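Local atomic coordinates of ferrous iron uptake transporter protein B (Streptococcus thermophilus, PDB entry 3TAH), a protein that binds guanine nucleotides and probably drives GTP-dependent uptake of ferrous iron, this chain holding its G-protein domain and cytosolic helical domain. Residues 99-104 with 250-255; 169-172 with 178-181; 183-188 with 203-208; 199-204 with 210-215; 232-237 with 242-247. The protein carries 1 engineered substitution. One frame throughout, in Å; residues are numbered along the deposited sequence.

Contact 1 of 5, residues 99-104 with 250-255; sequences LTTQLI and YAFIER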
# COMPACT_ATOMS: atom_id res chain seq x y z
N LEU A 99 -5.70 -0.83 3.28
CA LEU A 99 -4.76 -0.03 2.51
C LEU A 99 -3.48 -0.81 2.18
O LEU A 99 -2.99 -0.77 1.07
CB LEU A 99 -4.40 1.25 3.27
CG LEU A 99 -3.40 2.20 2.59
CD1 LEU A 99 -3.94 2.78 1.27
CD2 LEU A 99 -3.00 3.31 3.55
N THR A 100 -2.94 -1.54 3.17
CA THR A 100 -1.70 -2.26 3.01
C THR A 100 -1.73 -3.17 1.78
O THR A 100 -0.77 -3.21 0.99
CB THR A 100 -1.40 -3.09 4.27
OG1 THR A 100 -1.40 -2.24 5.43
CG2 THR A 100 -0.06 -3.82 4.11
N THR A 101 -2.85 -3.88 1.59
CA THR A 101 -2.95 -4.79 0.44
C THR A 101 -2.78 -4.04 -0.88
O THR A 101 -2.14 -4.52 -1.82
CB THR A 101 -4.28 -5.61 0.44
OG1 THR A 101 -5.42 -4.74 0.32
CG2 THR A 101 -4.42 -6.48 1.70
N GLN A 102 -3.34 -2.84 -0.95
CA GLN A 102 -3.22 -2.00 -2.13
C GLN A 102 -1.82 -1.44 -2.33
O GLN A 102 -1.36 -1.33 -3.47
CB GLN A 102 -4.23 -0.86 -2.05
CG GLN A 102 -5.68 -1.31 -2.00
CD GLN A 102 -6.60 -0.16 -1.72
OE1 GLN A 102 -6.59 0.82 -2.47
NE2 GLN A 102 -7.40 -0.25 -0.66
N LEU A 103 -1.16 -1.10 -1.23
CA LEU A 103 0.24 -0.65 -1.28
C LEU A 103 1.17 -1.74 -1.84
O LEU A 103 2.01 -1.45 -2.69
CB LEU A 103 0.71 -0.18 0.09
CG LEU A 103 -0.03 1.02 0.69
CD1 LEU A 103 0.39 1.24 2.16
CD2 LEU A 103 0.15 2.32 -0.13
N ILE A 104 0.99 -2.98 -1.39
CA ILE A 104 1.81 -4.10 -1.88
C ILE A 104 1.66 -4.21 -3.40
O ILE A 104 2.63 -4.44 -4.12
CB ILE A 104 1.45 -5.43 -1.17
CG1 ILE A 104 1.80 -5.36 0.33
CG2 ILE A 104 2.19 -6.62 -1.82
CD1 ILE A 104 1.26 -6.50 1.21
N TYR A 250 -10.61 -8.09 2.36
CA TYR A 250 -10.93 -8.43 3.75
C TYR A 250 -10.80 -9.91 4.06
O TYR A 250 -10.35 -10.26 5.15
CB TYR A 250 -12.31 -7.89 4.18
CG TYR A 250 -12.30 -6.40 4.41
CD1 TYR A 250 -11.51 -5.83 5.41
CD2 TYR A 250 -13.09 -5.53 3.64
CE1 TYR A 250 -11.49 -4.45 5.62
CE2 TYR A 250 -13.07 -4.16 3.85
CZ TYR A 250 -12.27 -3.62 4.84
OH TYR A 250 -12.25 -2.26 5.06
N ALA A 251 -11.16 -10.79 3.13
CA ALA A 251 -10.99 -12.24 3.35
C ALA A 251 -9.50 -12.59 3.54
O ALA A 251 -9.14 -13.32 4.48
CB ALA A 251 -11.64 -13.05 2.24
N PHE A 252 -8.65 -12.06 2.66
CA PHE A 252 -7.21 -12.24 2.76
C PHE A 252 -6.68 -11.76 4.11
O PHE A 252 -5.94 -12.47 4.80
CB PHE A 252 -6.50 -11.50 1.63
CG PHE A 252 -5.01 -11.43 1.81
CD1 PHE A 252 -4.20 -12.51 1.43
CD2 PHE A 252 -4.41 -10.30 2.34
CE1 PHE A 252 -2.82 -12.45 1.60
CE2 PHE A 252 -3.04 -10.24 2.51
CZ PHE A 252 -2.25 -11.31 2.14
N ILE A 253 -7.07 -10.54 4.48
CA ILE A 253 -6.69 -9.91 5.75
C ILE A 253 -7.11 -10.77 6.95
O ILE A 253 -6.31 -11.00 7.85
CB ILE A 253 -7.26 -8.49 5.87
CG1 ILE A 253 -6.60 -7.56 4.86
CG2 ILE A 253 -7.04 -7.91 7.29
CD1 ILE A 253 -7.38 -6.29 4.65
N GLU A 254 -8.36 -11.24 6.95
CA GLU A 254 -8.82 -12.10 8.04
C GLU A 254 -8.02 -13.40 8.15
O GLU A 254 -7.66 -13.80 9.28
CB GLU A 254 -10.32 -12.40 7.90
CG GLU A 254 -11.19 -11.17 8.10
CD GLU A 254 -12.68 -11.46 8.11
OE1 GLU A 254 -13.10 -12.60 8.44
OE2 GLU A 254 -13.43 -10.52 7.79
N ARG A 255 -7.74 -14.03 7.00
CA ARG A 255 -6.93 -15.25 6.94
C ARG A 255 -5.54 -15.01 7.50
O ARG A 255 -5.06 -15.77 8.35
CB ARG A 255 -6.81 -15.79 5.51
CG ARG A 255 -8.07 -16.43 4.92
CD ARG A 255 -7.77 -17.24 3.64
NE ARG A 255 -7.23 -16.45 2.52
CZ ARG A 255 -7.93 -15.77 1.61
NH1 ARG A 255 -9.26 -15.72 1.63
NH2 ARG A 255 -7.28 -15.11 0.64
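Phe252 and Ile253 of helix 241-259 close on the methyl group of Thr101, a buried residue of helix 93-105. This is a helix-on-helix contact between the two parts of the FeoB cytosolic region: helix 93-105 flanks the central sheet of the P-loop GTPase domain, and helix 241-259 is the last helix of the helical domain. At the start of residues 250-255, Tyr250 does not itself reach Thr101; its ring stacks with Tyr98, one turn earlier on helix 93-105. Phe252 comes next. Its CG lies anti to the backbone N (chi1 170°), and the ring reaches toward the G domain with CD2 3.9 Å from Thr101 CG2. The methyl meets this ring obliquely, while the side chains of Thr101 and Phe252 run past each other in opposite directions. Pro172 also touches Phe252, adding a residue of the linking loop to the same apolar patch. Ile253 then crosses Thr101 at about a right angle and packs against Glu94 and Leu97 as well. No hydrogen bond passes between the segments: Thr101 meets residues 250-255 through its methyl carbon alone, while its OG1 bonds to Tyr98 O and to Arg249 NH1 of helix 241-259. The methyl lies between the Phe252 ring and Ile253, with Ile253 CG1 4.0 Å from Thr101 CG2 and Ile253 CD1 following at 4.2 Å.

Contact 2 of 5, residues 169-172 with 178-181; sequences LAFP and LEAA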
# COMPACT_ATOMS: atom_id res chain seq x y z
N LEU A 169 7.70 -10.03 -6.73
CA LEU A 169 6.63 -9.48 -5.90
C LEU A 169 5.88 -10.61 -5.18
O LEU A 169 5.43 -11.54 -5.83
CB LEU A 169 5.64 -8.66 -6.76
CG LEU A 169 4.43 -8.00 -6.08
CD1 LEU A 169 4.90 -7.03 -5.00
CD2 LEU A 169 3.47 -7.29 -7.09
N ALA A 170 5.76 -10.54 -3.86
CA ALA A 170 4.88 -11.45 -3.12
C ALA A 170 3.59 -10.69 -2.85
O ALA A 170 3.47 -9.96 -1.87
CB ALA A 170 5.51 -11.92 -1.82
N PHE A 171 2.61 -10.86 -3.74
CA PHE A 171 1.35 -10.11 -3.65
C PHE A 171 0.26 -10.94 -2.96
O PHE A 171 0.28 -12.17 -3.06
CB PHE A 171 0.87 -9.68 -5.04
CG PHE A 171 0.74 -10.82 -6.02
CD1 PHE A 171 -0.38 -11.64 -6.02
CD2 PHE A 171 1.75 -11.06 -6.96
CE1 PHE A 171 -0.50 -12.69 -6.93
CE2 PHE A 171 1.63 -12.11 -7.87
CZ PHE A 171 0.51 -12.92 -7.85
N PRO A 172 -0.68 -10.27 -2.26
CA PRO A 172 -1.83 -11.00 -1.71
C PRO A 172 -2.55 -11.82 -2.79
O PRO A 172 -2.94 -11.28 -3.81
CB PRO A 172 -2.76 -9.88 -1.20
CG PRO A 172 -1.81 -8.78 -0.86
CD PRO A 172 -0.71 -8.85 -1.88
N LEU A 178 -11.15 -14.70 -8.80
CA LEU A 178 -10.65 -13.35 -9.02
C LEU A 178 -9.28 -13.38 -9.68
O LEU A 178 -9.02 -12.57 -10.56
CB LEU A 178 -10.61 -12.52 -7.72
CG LEU A 178 -10.12 -11.07 -7.89
CD1 LEU A 178 -10.92 -10.33 -8.98
CD2 LEU A 178 -10.21 -10.34 -6.57
N GLU A 179 -8.42 -14.31 -9.27
CA GLU A 179 -7.09 -14.48 -9.89
C GLU A 179 -7.18 -14.79 -11.39
O GLU A 179 -6.37 -14.28 -12.17
CB GLU A 179 -6.27 -15.54 -9.16
CG GLU A 179 -5.87 -15.15 -7.73
CD GLU A 179 -5.00 -13.93 -7.67
OE1 GLU A 179 -4.23 -13.68 -8.63
OE2 GLU A 179 -5.08 -13.18 -6.67
N ALA A 180 -8.18 -15.58 -11.79
CA ALA A 180 -8.43 -15.86 -13.21
C ALA A 180 -8.74 -14.56 -13.96
O ALA A 180 -8.18 -14.31 -15.05
CB ALA A 180 -9.59 -16.88 -13.38
N ALA A 181 -9.60 -13.73 -13.38
CA ALA A 181 -9.93 -12.43 -13.97
C ALA A 181 -8.70 -11.51 -14.08
O ALA A 181 -8.49 -10.87 -15.10
CB ALA A 181 -11.04 -11.74 -13.16
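Glu179, in the first turn of helix 176-189, points its carboxylate back at Phe171 and Pro172 in the loop that leads into this helix. The firmly held part is the carboxylate itself. OE2 forms a salt bridge with Arg199 NH2 and accepts a hydrogen bond from Tyr174 N, and OE1 is hydrogen-bonded too. A bend at chi2 (-62°) folds the chain so that these oxygens face the loop. Glu179 OE2 stands 4.0 Å from Pro172 O; Arg199 NH2 serves both oxygens, its bond to Pro172 O being weak, which is consistent with their closeness. The guanidinium thereby bridges helix and loop, and its charge would help to keep Glu179 ionised. The contact is looser at Phe171, on the solvent side. Its partly exposed ring meets the carboxylate obliquely, with Phe171 CE1 4.2 Å from Glu179 OE1, and Arg199 touches the same ring. Pro172, by contrast, is buried and packs on Phe252 of helix 241-259. An acid-arginine salt bridge thus fastens the loop after helix 151-159 to the first helix of the FeoB cytosolic helical domain, at its junction with the G-protein domain.

Contact 3 of 5, residues 183-188 with 203-208; sequences SQILEV and IKLFEQ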
# COMPACT_ATOMS: atom_id res chain seq x y z
N SER A 183 -5.47 -12.38 -14.13
CA SER A 183 -4.61 -12.98 -15.16
C SER A 183 -5.03 -12.64 -16.59
O SER A 183 -4.18 -12.35 -17.43
CB SER A 183 -4.55 -14.51 -15.00
OG SER A 183 -3.70 -14.84 -13.92
N GLN A 184 -6.32 -12.71 -16.87
CA GLN A 184 -6.85 -12.39 -18.22
C GLN A 184 -6.76 -10.90 -18.53
O GLN A 184 -6.48 -10.52 -19.67
CB GLN A 184 -8.26 -12.94 -18.39
CG GLN A 184 -8.22 -14.46 -18.46
CD GLN A 184 -9.58 -15.09 -18.31
OE1 GLN A 184 -10.58 -14.51 -18.70
NE2 GLN A 184 -9.63 -16.28 -17.73
N ILE A 185 -6.97 -10.05 -17.53
CA ILE A 185 -6.80 -8.61 -17.71
C ILE A 185 -5.31 -8.30 -17.98
O ILE A 185 -5.00 -7.48 -18.85
CB ILE A 185 -7.38 -7.78 -16.54
CG1 ILE A 185 -8.90 -7.89 -16.54
CG2 ILE A 185 -6.95 -6.32 -16.65
CD1 ILE A 185 -9.55 -7.37 -15.27
N LEU A 186 -4.41 -8.95 -17.25
CA LEU A 186 -2.97 -8.83 -17.51
C LEU A 186 -2.62 -9.22 -18.95
O LEU A 186 -1.84 -8.52 -19.59
CB LEU A 186 -2.14 -9.64 -16.51
CG LEU A 186 -2.06 -9.07 -15.09
CD1 LEU A 186 -1.46 -10.12 -14.13
CD2 LEU A 186 -1.26 -7.75 -15.07
N GLU A 187 -3.19 -10.32 -19.44
CA GLU A 187 -2.99 -10.74 -20.84
C GLU A 187 -3.47 -9.66 -21.81
O GLU A 187 -2.77 -9.33 -22.75
CB GLU A 187 -3.74 -12.03 -21.18
CG GLU A 187 -3.28 -13.29 -20.47
CD GLU A 187 -4.35 -14.41 -20.46
OE1 GLU A 187 -5.28 -14.40 -21.30
OE2 GLU A 187 -4.25 -15.30 -19.59
N VAL A 188 -4.66 -9.12 -21.56
CA VAL A 188 -5.21 -8.07 -22.40
C VAL A 188 -4.35 -6.80 -22.36
O VAL A 188 -4.17 -6.13 -23.37
CB VAL A 188 -6.65 -7.72 -22.02
N ILE A 203 -6.22 -4.85 -11.31
CA ILE A 203 -7.26 -4.85 -10.28
C ILE A 203 -8.12 -3.59 -10.40
O ILE A 203 -9.34 -3.66 -10.29
CB ILE A 203 -6.68 -4.98 -8.86
CG1 ILE A 203 -6.07 -6.36 -8.68
CG2 ILE A 203 -7.80 -4.79 -7.80
CD1 ILE A 203 -5.20 -6.51 -7.48
N LYS A 204 -7.48 -2.44 -10.61
CA LYS A 204 -8.22 -1.19 -10.82
C LYS A 204 -9.15 -1.24 -12.02
O LYS A 204 -10.27 -0.74 -11.97
CB LYS A 204 -7.25 -0.02 -10.96
CG LYS A 204 -6.61 0.38 -9.65
CD LYS A 204 -7.50 1.30 -8.87
CE LYS A 204 -7.10 1.42 -7.41
NZ LYS A 204 -7.40 0.17 -6.67
N LEU A 205 -8.68 -1.84 -13.11
CA LEU A 205 -9.52 -1.99 -14.29
C LEU A 205 -10.71 -2.90 -14.02
O LEU A 205 -11.83 -2.62 -14.47
CB LEU A 205 -8.71 -2.53 -15.47
CG LEU A 205 -7.80 -1.47 -16.08
CD1 LEU A 205 -6.74 -2.12 -16.95
CD2 LEU A 205 -8.62 -0.44 -16.85
N PHE A 206 -10.45 -3.98 -13.27
CA PHE A 206 -11.50 -4.93 -12.94
C PHE A 206 -12.62 -4.23 -12.16
O PHE A 206 -13.81 -4.43 -12.46
CB PHE A 206 -10.96 -6.11 -12.13
CG PHE A 206 -12.03 -7.09 -11.73
CD1 PHE A 206 -12.45 -8.08 -12.62
CD2 PHE A 206 -12.63 -7.02 -10.48
CE1 PHE A 206 -13.45 -8.99 -12.25
CE2 PHE A 206 -13.64 -7.93 -10.10
CZ PHE A 206 -14.05 -8.91 -10.98
N GLU A 207 -12.24 -3.39 -11.20
CA GLU A 207 -13.21 -2.67 -10.38
C GLU A 207 -13.72 -1.35 -11.01
O GLU A 207 -14.42 -0.56 -10.35
CB GLU A 207 -12.63 -2.44 -8.98
CG GLU A 207 -11.58 -1.38 -8.92
CD GLU A 207 -10.72 -1.40 -7.66
OE1 GLU A 207 -9.86 -0.51 -7.57
OE2 GLU A 207 -10.90 -2.26 -6.77
N GLN A 208 -13.38 -1.14 -12.28
CA GLN A 208 -13.80 0.02 -13.07
C GLN A 208 -13.44 1.37 -12.46
O GLN A 208 -14.23 2.31 -12.46
CB GLN A 208 -15.28 -0.07 -13.39
CG GLN A 208 -15.54 -1.25 -14.30
CD GLN A 208 -16.85 -1.87 -14.02
OE1 GLN A 208 -17.82 -1.64 -14.72
NE2 GLN A 208 -16.89 -2.68 -12.96
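Ile185 of helix 176-189 plugs against Leu205 and Phe206 at the end of helix 198-206, joining the first two helices of the FeoB cytosolic helical domain. The contact is buried and wholly apolar. The two branches of Ile185 share the work: Ile185 CD1 presses on Phe206 CB at 3.7 Å, and Ile185 CG2 meets Leu205 CD1 at 4.2 Å. With CG1 beside the backbone N (chi1 -69°), the isoleucine crosses Phe206 at about a right angle, and CD1 comes to the edge of the ring, close to its plane, 4.0 Å from Phe206 CD1. In the next shell, the Phe206 ring runs on among Leu178 and Ala181 of helix 176-189, Thr233 of helix 220-237 and Val245 of helix 241-259, which probably help to hold it. Ile185 is backed by Ala202 and Ile229. Farther out, the backbone leaves the helix through a Schellman motif: Gln208, at positive phi, is the C-prime residue, with Gln208 N bonded to Leu205 O and Asp209 N to Lys204 O. A salt bridge spans this helix end, Lys204 NZ reaching Glu207 OE1 at 2.7 Å on the syn side, 18° out of the carboxylate plane.

Contact 4 of 5, residues 199-204 with 210-215; sequences RFYAIK and SLVEAE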
# COMPACT_ATOMS: atom_id res chain seq x y z
N ARG A 199 -0.25 -5.53 -11.82
CA ARG A 199 -1.32 -6.07 -10.98
C ARG A 199 -2.21 -4.97 -10.38
O ARG A 199 -3.43 -5.13 -10.32
CB ARG A 199 -0.75 -6.97 -9.89
CG ARG A 199 -1.79 -7.75 -9.14
CD ARG A 199 -1.13 -8.78 -8.24
NE ARG A 199 -2.13 -9.38 -7.38
CZ ARG A 199 -2.92 -10.41 -7.69
NH1 ARG A 199 -2.84 -11.04 -8.86
NH2 ARG A 199 -3.80 -10.83 -6.80
N PHE A 200 -1.59 -3.86 -9.96
CA PHE A 200 -2.33 -2.70 -9.46
C PHE A 200 -3.31 -2.22 -10.53
O PHE A 200 -4.48 -1.97 -10.24
CB PHE A 200 -1.40 -1.54 -9.10
CG PHE A 200 -2.13 -0.31 -8.65
CD1 PHE A 200 -2.41 -0.11 -7.31
CD2 PHE A 200 -2.54 0.65 -9.57
CE1 PHE A 200 -3.10 1.00 -6.89
CE2 PHE A 200 -3.23 1.78 -9.14
CZ PHE A 200 -3.50 1.94 -7.80
N TYR A 201 -2.81 -2.06 -11.75
CA TYR A 201 -3.65 -1.59 -12.85
C TYR A 201 -4.71 -2.62 -13.22
O TYR A 201 -5.85 -2.24 -13.50
CB TYR A 201 -2.79 -1.26 -14.07
CG TYR A 201 -2.03 0.02 -13.92
CD1 TYR A 201 -2.68 1.25 -13.94
CD2 TYR A 201 -0.65 0.02 -13.76
CE1 TYR A 201 -1.99 2.43 -13.80
CE2 TYR A 201 0.05 1.20 -13.63
CZ TYR A 201 -0.62 2.40 -13.66
OH TYR A 201 0.08 3.57 -13.51
N ALA A 202 -4.36 -3.90 -13.23
CA ALA A 202 -5.32 -4.94 -13.58
C ALA A 202 -6.51 -4.95 -12.60
O ALA A 202 -7.66 -5.06 -13.01
CB ALA A 202 -4.65 -6.31 -13.66
N ILE A 203 -6.22 -4.85 -11.31
CA ILE A 203 -7.26 -4.85 -10.28
C ILE A 203 -8.12 -3.59 -10.40
O ILE A 203 -9.34 -3.66 -10.29
CB ILE A 203 -6.68 -4.98 -8.86
CG1 ILE A 203 -6.07 -6.36 -8.68
CG2 ILE A 203 -7.80 -4.79 -7.80
CD1 ILE A 203 -5.20 -6.51 -7.48
N LYS A 204 -7.48 -2.44 -10.61
CA LYS A 204 -8.22 -1.19 -10.82
C LYS A 204 -9.15 -1.24 -12.02
O LYS A 204 -10.27 -0.74 -11.97
CB LYS A 204 -7.25 -0.02 -10.96
CG LYS A 204 -6.61 0.38 -9.65
CD LYS A 204 -7.50 1.30 -8.87
CE LYS A 204 -7.10 1.42 -7.41
NZ LYS A 204 -7.40 0.17 -6.67
N SER A 210 -12.33 4.83 -12.35
CA SER A 210 -12.50 5.85 -13.37
C SER A 210 -11.20 6.59 -13.72
O SER A 210 -11.05 7.01 -14.86
CB SER A 210 -13.61 6.83 -12.95
OG SER A 210 -13.32 7.39 -11.70
N LEU A 211 -10.28 6.73 -12.77
CA LEU A 211 -8.99 7.38 -13.04
C LEU A 211 -8.09 6.55 -13.96
O LEU A 211 -7.49 7.09 -14.89
CB LEU A 211 -8.24 7.69 -11.75
CG LEU A 211 -8.72 8.84 -10.88
CD1 LEU A 211 -7.99 8.81 -9.54
CD2 LEU A 211 -8.50 10.17 -11.59
N VAL A 212 -7.98 5.26 -13.68
CA VAL A 212 -7.17 4.36 -14.51
C VAL A 212 -7.79 4.27 -15.90
O VAL A 212 -7.06 4.33 -16.90
CB VAL A 212 -6.97 2.98 -13.85
CG1 VAL A 212 -6.44 1.95 -14.85
CG2 VAL A 212 -6.02 3.09 -12.64
N GLU A 213 -9.11 4.17 -15.98
CA GLU A 213 -9.79 4.08 -17.29
C GLU A 213 -9.55 5.32 -18.16
O GLU A 213 -9.34 5.22 -19.36
CB GLU A 213 -11.29 3.87 -17.10
CG GLU A 213 -11.60 2.50 -16.57
CD GLU A 213 -13.04 2.31 -16.20
OE1 GLU A 213 -13.79 3.29 -16.08
OE2 GLU A 213 -13.44 1.15 -16.00
N ALA A 214 -9.60 6.49 -17.53
CA ALA A 214 -9.34 7.74 -18.23
C ALA A 214 -7.87 7.91 -18.61
O ALA A 214 -7.59 8.51 -19.64
CB ALA A 214 -9.80 8.92 -17.37
N GLU A 215 -6.93 7.39 -17.82
CA GLU A 215 -5.52 7.64 -18.08
C GLU A 215 -4.85 6.67 -19.06
O GLU A 215 -3.94 7.07 -19.77
CB GLU A 215 -4.69 7.66 -16.77
CG GLU A 215 -4.20 6.31 -16.30
CD GLU A 215 -3.43 6.35 -14.97
OE1 GLU A 215 -3.75 5.56 -14.08
OE2 GLU A 215 -2.52 7.18 -14.83
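Helix 210-215 passes helix 198-206 steeply, the axes of segments 199-204 and 210-215 making 108° at a closest approach of 9.8 Å, with Lys204 and Val212 nearest in backbone. Val212 is the wedge at this crossing, and its two methyls divide the partners. CG1 lies at the edge of the Tyr201 ring, near its plane, 3.9 Å from Tyr201 CD1. CG2 packs on the aliphatic root of the lysine, 3.7 Å from Lys204 CB, and also stands 4.0 Å from Tyr201 CD1. Lys204 bends at its second and fourth torsions, its NZ leading away from Val212 to Glu207; on the way, its CG rests over one face of Phe200, 3.7 Å above the plane and toward the rim. A turn beyond Val212, Glu215 reaches the same Tyr201 edge. Its CG sits between the backbone N and the carbonyl carbon (chi1 87°), and the rest of the chain is extended, bringing OE1 to 3.6 Å from Tyr201 CE1. Carboxylate and ring planes stand 66° apart, and an oxygen at the rim is consistent with a weak attraction to the ring hydrogens. Val212 N is hydrogen-bonded to Asp209 OD2 at the start of the short helix. Around the crossing, helix 67-77 of the G-protein domain supplies Leu77 to Phe200 and Tyr201 and Arg73 to Lys204, helix 176-189 packs on Ala202, and helix 241-259 packs on Ile203.

Contact 5 of 5, residues 232-237 with 242-247; sequences ITEEIF and ESIVIN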
# COMPACT_ATOMS: atom_id res chain seq x y z
N ILE A 232 -18.46 -11.81 -16.88
CA ILE A 232 -18.55 -13.23 -16.51
C ILE A 232 -18.13 -13.42 -15.05
O ILE A 232 -18.71 -14.25 -14.35
CB ILE A 232 -17.76 -14.18 -17.49
CG1 ILE A 232 -17.99 -15.66 -17.14
CG2 ILE A 232 -16.25 -13.83 -17.56
CD1 ILE A 232 -19.48 -16.11 -17.16
N THR A 233 -17.14 -12.65 -14.58
CA THR A 233 -16.69 -12.76 -13.19
C THR A 233 -17.78 -12.31 -12.21
O THR A 233 -18.02 -12.98 -11.20
CB THR A 233 -15.35 -12.05 -12.97
OG1 THR A 233 -14.41 -12.58 -13.91
CG2 THR A 233 -14.82 -12.27 -11.56
N GLU A 234 -18.45 -11.20 -12.52
CA GLU A 234 -19.59 -10.74 -11.72
C GLU A 234 -20.70 -11.79 -11.69
O GLU A 234 -21.33 -11.99 -10.66
CB GLU A 234 -20.16 -9.44 -12.27
CG GLU A 234 -19.29 -8.21 -11.96
CD GLU A 234 -19.89 -6.92 -12.48
OE1 GLU A 234 -20.58 -6.97 -13.52
OE2 GLU A 234 -19.65 -5.87 -11.85
N GLU A 235 -20.93 -12.45 -12.82
CA GLU A 235 -21.97 -13.48 -12.91
C GLU A 235 -21.69 -14.66 -12.00
O GLU A 235 -22.60 -15.15 -11.33
CB GLU A 235 -22.15 -13.94 -14.36
CG GLU A 235 -22.82 -12.88 -15.20
CD GLU A 235 -22.95 -13.24 -16.69
OE1 GLU A 235 -22.64 -14.40 -17.06
OE2 GLU A 235 -23.37 -12.35 -17.46
N ILE A 236 -20.43 -15.10 -11.96
CA ILE A 236 -20.08 -16.27 -11.14
C ILE A 236 -19.98 -15.93 -9.66
O ILE A 236 -20.17 -16.82 -8.83
CB ILE A 236 -18.82 -17.04 -11.67
CG1 ILE A 236 -17.50 -16.29 -11.48
CG2 ILE A 236 -19.04 -17.42 -13.16
CD1 ILE A 236 -16.27 -17.06 -12.03
N PHE A 237 -19.68 -14.69 -9.30
CA PHE A 237 -19.79 -14.27 -7.88
C PHE A 237 -21.19 -13.80 -7.45
O PHE A 237 -21.46 -13.73 -6.23
CB PHE A 237 -18.82 -13.12 -7.56
CG PHE A 237 -17.38 -13.54 -7.34
CD1 PHE A 237 -16.92 -13.83 -6.06
CD2 PHE A 237 -16.47 -13.58 -8.39
CE1 PHE A 237 -15.60 -14.17 -5.84
CE2 PHE A 237 -15.15 -13.92 -8.18
CZ PHE A 237 -14.71 -14.22 -6.90
N GLU A 242 -16.61 -4.15 -7.93
CA GLU A 242 -16.00 -3.42 -6.82
C GLU A 242 -16.16 -4.16 -5.49
O GLU A 242 -15.21 -4.24 -4.70
CB GLU A 242 -16.56 -2.00 -6.68
CG GLU A 242 -15.80 -1.20 -5.64
N SER A 243 -17.35 -4.70 -5.25
CA SER A 243 -17.64 -5.47 -4.04
C SER A 243 -16.81 -6.75 -3.93
O SER A 243 -16.36 -7.11 -2.85
CB SER A 243 -19.13 -5.82 -3.95
OG SER A 243 -19.92 -4.67 -3.76
N ILE A 244 -16.64 -7.44 -5.06
CA ILE A 244 -15.83 -8.65 -5.13
C ILE A 244 -14.43 -8.36 -4.61
O ILE A 244 -13.92 -9.08 -3.75
CB ILE A 244 -15.76 -9.22 -6.59
CG1 ILE A 244 -17.11 -9.79 -7.05
CG2 ILE A 244 -14.69 -10.31 -6.69
CD1 ILE A 244 -17.19 -10.04 -8.58
N VAL A 245 -13.83 -7.29 -5.11
CA VAL A 245 -12.45 -6.94 -4.70
C VAL A 245 -12.39 -6.56 -3.22
O VAL A 245 -11.50 -7.02 -2.51
CB VAL A 245 -11.86 -5.82 -5.60
CG1 VAL A 245 -10.47 -5.44 -5.14
CG2 VAL A 245 -11.82 -6.29 -7.04
N ILE A 246 -13.34 -5.75 -2.77
CA ILE A 246 -13.46 -5.41 -1.35
C ILE A 246 -13.53 -6.65 -0.48
O ILE A 246 -12.79 -6.77 0.50
CB ILE A 246 -14.71 -4.53 -1.07
CG1 ILE A 246 -14.55 -3.12 -1.65
CG2 ILE A 246 -14.95 -4.43 0.41
CD1 ILE A 246 -15.83 -2.27 -1.53
N ASN A 247 -14.42 -7.57 -0.84
CA ASN A 247 -14.61 -8.80 -0.07
C ASN A 247 -13.35 -9.65 -0.06
O ASN A 247 -12.98 -10.20 0.97
CB ASN A 247 -15.81 -9.61 -0.61
CG ASN A 247 -17.14 -8.90 -0.40
OD1 ASN A 247 -17.26 -8.02 0.44
ND2 ASN A 247 -18.15 -9.30 -1.18
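Glu234, which touches Ile244 through its aliphatic part, also makes a polar tie: its OE2 accepts a hydrogen bond from Ala241 N, in the first turn of helix 241-259. Ile244 is the central side chain of this contact, buried against the last turn of helix 220-237. Its branches lie along Phe237 from CB to the middle of the ring. CD1 is 3.6 Å from Phe237 CD2 and equally near CB, CG1 packs beside Phe237 CG, and CG2 covers the ring. That last contact is a CH-pi interaction: Ile244 CG2 stands 3.8 Å from the ring centroid, only 8° off the normal. It depends on the branching of the isoleucine, with CG2 anti to the backbone N and CG1 beside it (chi1 -69°), so that both arms face Phe237. Ile244 CD1 also lies 4.4 Å from Glu234 CG and from Thr233 CG2. The carbonyl oxygen of Thr233, which takes the helical bond of Phe237 N, borders the contact 4.0 Å from Ile244 CD1. The segment axes cross at 63° and stay 10.7 Å apart at their closest, joined by a short connection. Arg177 of helix 176-189 makes a cation-pi contact with Phe237, while Phe206 of helix 198-206 touches Thr233, Ile244 and Val245, placing the junction of helices 220-237 and 241-259 against helices 176-189 and 198-206.

Contact 1 closes the longest loop of the five contacts, and the other four are nested inside it, so the helical domain folds back onto helix 93-105 of the G-protein domain. Along the chain contact 2 comes first, at the entry to the helical domain, its centre about 12 Å from that of contact 1. Contacts 3 and 4 follow, overlapping at Ile203 and Lys204 on helix 198-206, with centres about 8 Å apart; contact 5 comes last. Contact 2 touches contacts 1, 3, 4 and 5, and helix 241-259 runs from contact 5 to contact 1. The contacts therefore form a connected series through the helical domain, partly apolar and partly polar.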